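Local coordinates for MaoC domain protein dehydratase (Chloroflexus aurantiacus, PDB 4E3E), which catalyses the reversible dehydration of beta-methylmalyl-CoA to mesaconyl-CoA in the glyoxylate assimilation cycle used for carbon dioxide fixation, at the interface of chains A and B. Sequence-based numbering; all coordinates share one arbitrary frame. Chains: chain A/B, MaoC domain protein dehydratase.

Contact 1: the interface of chains A and B. Residues chain A 4-6, 230; chain B 205-206, 263-264.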
# COMPACT_ATOMS: atom_id res chain seq x y z
N LYS A 4 23.54 -1.99 -22.84
CA LYS A 4 22.11 -2.12 -23.03
C LYS A 4 21.33 -1.21 -22.07
O LYS A 4 20.12 -1.06 -22.18
CB LYS A 4 21.70 -3.59 -22.83
CG LYS A 4 22.26 -4.55 -23.88
CD LYS A 4 21.58 -4.36 -25.23
CE LYS A 4 22.01 -5.40 -26.25
NZ LYS A 4 23.50 -5.56 -26.24
N THR A 5 22.04 -0.57 -21.15
CA THR A 5 21.38 0.21 -20.12
C THR A 5 21.18 1.68 -20.52
O THR A 5 21.77 2.15 -21.51
CB THR A 5 22.13 0.11 -18.79
OG1 THR A 5 23.51 0.39 -19.03
CG2 THR A 5 21.99 -1.30 -18.21
N ASN A 6 20.35 2.39 -19.76
CA ASN A 6 20.01 3.78 -20.06
C ASN A 6 20.69 4.67 -19.04
O ASN A 6 20.23 4.75 -17.89
CB ASN A 6 18.48 3.96 -20.05
CG ASN A 6 18.04 5.40 -20.29
OD1 ASN A 6 18.87 6.32 -20.45
ND2 ASN A 6 16.73 5.61 -20.30
N ARG A 230 17.77 8.05 -7.81
CA ARG A 230 18.51 7.10 -6.97
C ARG A 230 18.75 7.58 -5.54
O ARG A 230 18.94 6.75 -4.62
CB ARG A 230 19.83 6.71 -7.68
CG ARG A 230 19.60 5.96 -8.99
CD ARG A 230 20.74 6.04 -10.01
NE ARG A 230 20.42 5.17 -11.14
CZ ARG A 230 21.06 5.11 -12.31
NH1 ARG A 230 22.11 5.89 -12.56
NH2 ARG A 230 20.63 4.26 -13.24
N ILE B 205 24.97 -7.82 -18.34
CA ILE B 205 24.33 -6.51 -18.22
C ILE B 205 24.27 -6.06 -16.76
O ILE B 205 23.61 -6.70 -15.93
CB ILE B 205 22.90 -6.56 -18.78
CG1 ILE B 205 22.92 -7.09 -20.22
CG2 ILE B 205 22.25 -5.18 -18.71
CD1 ILE B 205 21.55 -7.47 -20.74
N ASP B 206 24.94 -4.95 -16.45
CA ASP B 206 24.91 -4.36 -15.12
C ASP B 206 23.68 -3.46 -15.04
O ASP B 206 23.60 -2.48 -15.77
CB ASP B 206 26.20 -3.55 -14.91
CG ASP B 206 26.32 -2.96 -13.52
OD1 ASP B 206 25.35 -2.96 -12.74
OD2 ASP B 206 27.42 -2.46 -13.20
N ASN B 263 16.26 -1.73 -16.42
CA ASN B 263 17.40 -1.01 -16.92
C ASN B 263 18.32 -1.99 -17.64
O ASN B 263 19.25 -2.53 -17.04
CB ASN B 263 18.16 -0.30 -15.77
CG ASN B 263 19.22 0.65 -16.29
OD1 ASN B 263 19.19 1.04 -17.46
ND2 ASN B 263 20.16 1.04 -15.42
N GLY B 264 18.02 -2.25 -18.91
CA GLY B 264 18.87 -3.11 -19.74
C GLY B 264 18.12 -4.26 -20.40
O GLY B 264 18.62 -4.85 -21.37
O HOH W 1 21.77 3.55 -15.87
O HOH W 2 25.05 -0.99 -17.47
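A:Asn6 and B:Asn263 meet through backbone on one side and side chain on the other: the amide N of A:Asn6 donates to the carboxamide oxygen OD1 of B:Asn263 at 2.9 Å. The bond is almost straight, 177° at the hydrogen, and the donor lies in the carbonyl plane of the side-chain amide. CG of B:Asn263 stands anti to its own backbone N (chi1 -170°), which directs the amide at the N-terminal loop of chain A.

Two waters add further polar links. Water 1 lies 3.0 Å from ND2 of B:Asn263, so both ends of the carboxamide are engaged, which should favour this rotation of the amide. The same water touches the backbone O of A:Asn6 at 2.8 Å and meets the guanidinium of A:Arg230 in plane at its edge, 3.0 Å from NH2. Water 2 joins the hydroxyl OG1 of A:Thr5, at 2.6 Å, to the backbone O of B:Asp206.

Apolar packing is light. The methyl CG2 of A:Thr5 faces the branch methyl CG2 of B:Ile205 at 3.9 Å and also touches CA of B:Gly264, while its CB lies against the amide carbon CG of B:Asn263.

The N-terminal loop of chain A is thus laid over the C-terminal end of helix 250-265 and strand 204-206 of chain B, with A:Arg230 reaching in from 3-10 helix 230-232.

Contact 2: the interface of chains A and B. Residues chain A 25-27, 104; chain B 48-51.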
# COMPACT_ATOMS: atom_id res chain seq x y z
N PRO A 25 3.93 4.48 -20.26
CA PRO A 25 2.60 5.02 -20.11
C PRO A 25 1.86 4.27 -19.03
O PRO A 25 2.08 3.12 -18.81
CB PRO A 25 1.97 4.78 -21.46
CG PRO A 25 2.73 3.69 -22.05
CD PRO A 25 4.11 3.77 -21.52
N ARG A 26 1.05 4.98 -18.28
CA ARG A 26 0.51 4.46 -17.07
C ARG A 26 -0.98 4.57 -16.91
O ARG A 26 -1.48 5.64 -16.79
CB ARG A 26 1.17 5.22 -15.94
CG ARG A 26 0.66 4.88 -14.58
CD ARG A 26 1.26 3.60 -14.09
NE ARG A 26 1.53 3.64 -12.68
CZ ARG A 26 0.60 3.58 -11.76
NH1 ARG A 26 -0.64 3.45 -12.11
NH2 ARG A 26 0.93 3.64 -10.51
N THR A 27 -1.66 3.44 -16.84
CA THR A 27 -3.09 3.40 -16.53
C THR A 27 -3.26 3.62 -15.03
O THR A 27 -2.62 2.94 -14.22
CB THR A 27 -3.72 2.06 -16.93
OG1 THR A 27 -3.54 1.87 -18.33
CG2 THR A 27 -5.21 2.02 -16.60
N THR A 104 -5.29 6.44 -19.09
CA THR A 104 -3.87 6.17 -19.27
C THR A 104 -3.09 7.42 -19.68
O THR A 104 -3.43 8.08 -20.67
CB THR A 104 -3.67 5.05 -20.30
OG1 THR A 104 -4.42 3.90 -19.87
CG2 THR A 104 -2.17 4.68 -20.45
N SER B 48 1.85 -1.99 -16.99
CA SER B 48 1.50 -0.61 -16.57
C SER B 48 0.41 0.05 -17.39
O SER B 48 -0.24 0.97 -16.91
CB SER B 48 2.72 0.30 -16.59
OG SER B 48 3.52 0.03 -15.45
N SER B 49 0.21 -0.41 -18.61
CA SER B 49 -0.72 0.24 -19.51
C SER B 49 -1.70 -0.72 -20.21
O SER B 49 -1.30 -1.60 -20.98
CB SER B 49 0.05 1.08 -20.53
OG SER B 49 -0.84 1.57 -21.54
N THR B 50 -2.99 -0.53 -19.95
CA THR B 50 -4.02 -1.30 -20.64
C THR B 50 -3.99 -1.08 -22.15
O THR B 50 -3.99 -2.06 -22.90
CB THR B 50 -5.41 -1.08 -19.99
OG1 THR B 50 -5.54 -1.99 -18.90
CG2 THR B 50 -6.56 -1.32 -20.97
N PRO B 51 -3.91 0.20 -22.62
CA PRO B 51 -3.84 0.34 -24.08
C PRO B 51 -2.59 -0.31 -24.72
O PRO B 51 -2.68 -0.86 -25.81
CB PRO B 51 -3.88 1.86 -24.30
CG PRO B 51 -4.54 2.39 -23.04
CD PRO B 51 -3.97 1.52 -21.95
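A:Thr27 inserts its side chain against the chain B segment from B:Ser48 to B:Thr50. Its backbone N donates to the carbonyl O of B:Ser48 at 2.8 Å. From there the side chain runs along the partner backbone: CB packs 3.6 Å from that same O of B:Ser48, and the hydroxyl tip OG1 accepts the backbone N-H of B:Thr50 at 2.9 Å. OG1 is turned anti to the carbonyl carbon of A:Thr27 (chi1 -59°), the setting that points it at B:Thr50. A hydroxyl of chain A thereby takes up an N-H at the start of helix 50-55 of chain B, loosely like a cap supplied from the other chain; the helix end may also polarise it.

Beside it, OG1 of A:Thr104 hydrogen-bonds to OG1 of A:Thr27 at 2.7 Å, without a decided direction, and so can steady the hydroxyl. A:Thr104 itself comes tip to tip with the ring of B:Pro51, its OG1 turned to the CD-CG edge of the ring, 3.5 Å from CG, while its methyl CG2 sits 3.6 Å from the hydroxyl OG of B:Ser49. On the other flank, the ring carbon CG of A:Pro25 touches CB of B:Ser49 at 4.0 Å. A:Arg26 folds back within chain A, its NH1 donating to the carbonyl O of A:Thr27 from above the carbonyl plane.

The site ties strands 26-27 and 104-116 of one subunit to the turn between helices 45-48 and 50-55 of the other, and so contributes to the A-B contact of the deposited assembly, which may or may not be the homodimer interface.

The C-alpha centres of contact 1 and contact 2 lie about 23 Å apart, and the two have no residue or secondary-structure element in common. Both belong to one A-B interface. Chain A supplies its N-terminal loop and 3-10 helix 230-232 to contact 1 but short strand 26-27 and strand 104-116 to contact 2; chain B answers with strand 204-206 and the end of helix 250-265 at one, and helices 45-48 and 50-55 at the other. Such separated patches may limit rocking between subunits. The protein is a homodimer, yet this interface departs from exact two-fold symmetry, so the structure alone does not show whether this is the dimer interface.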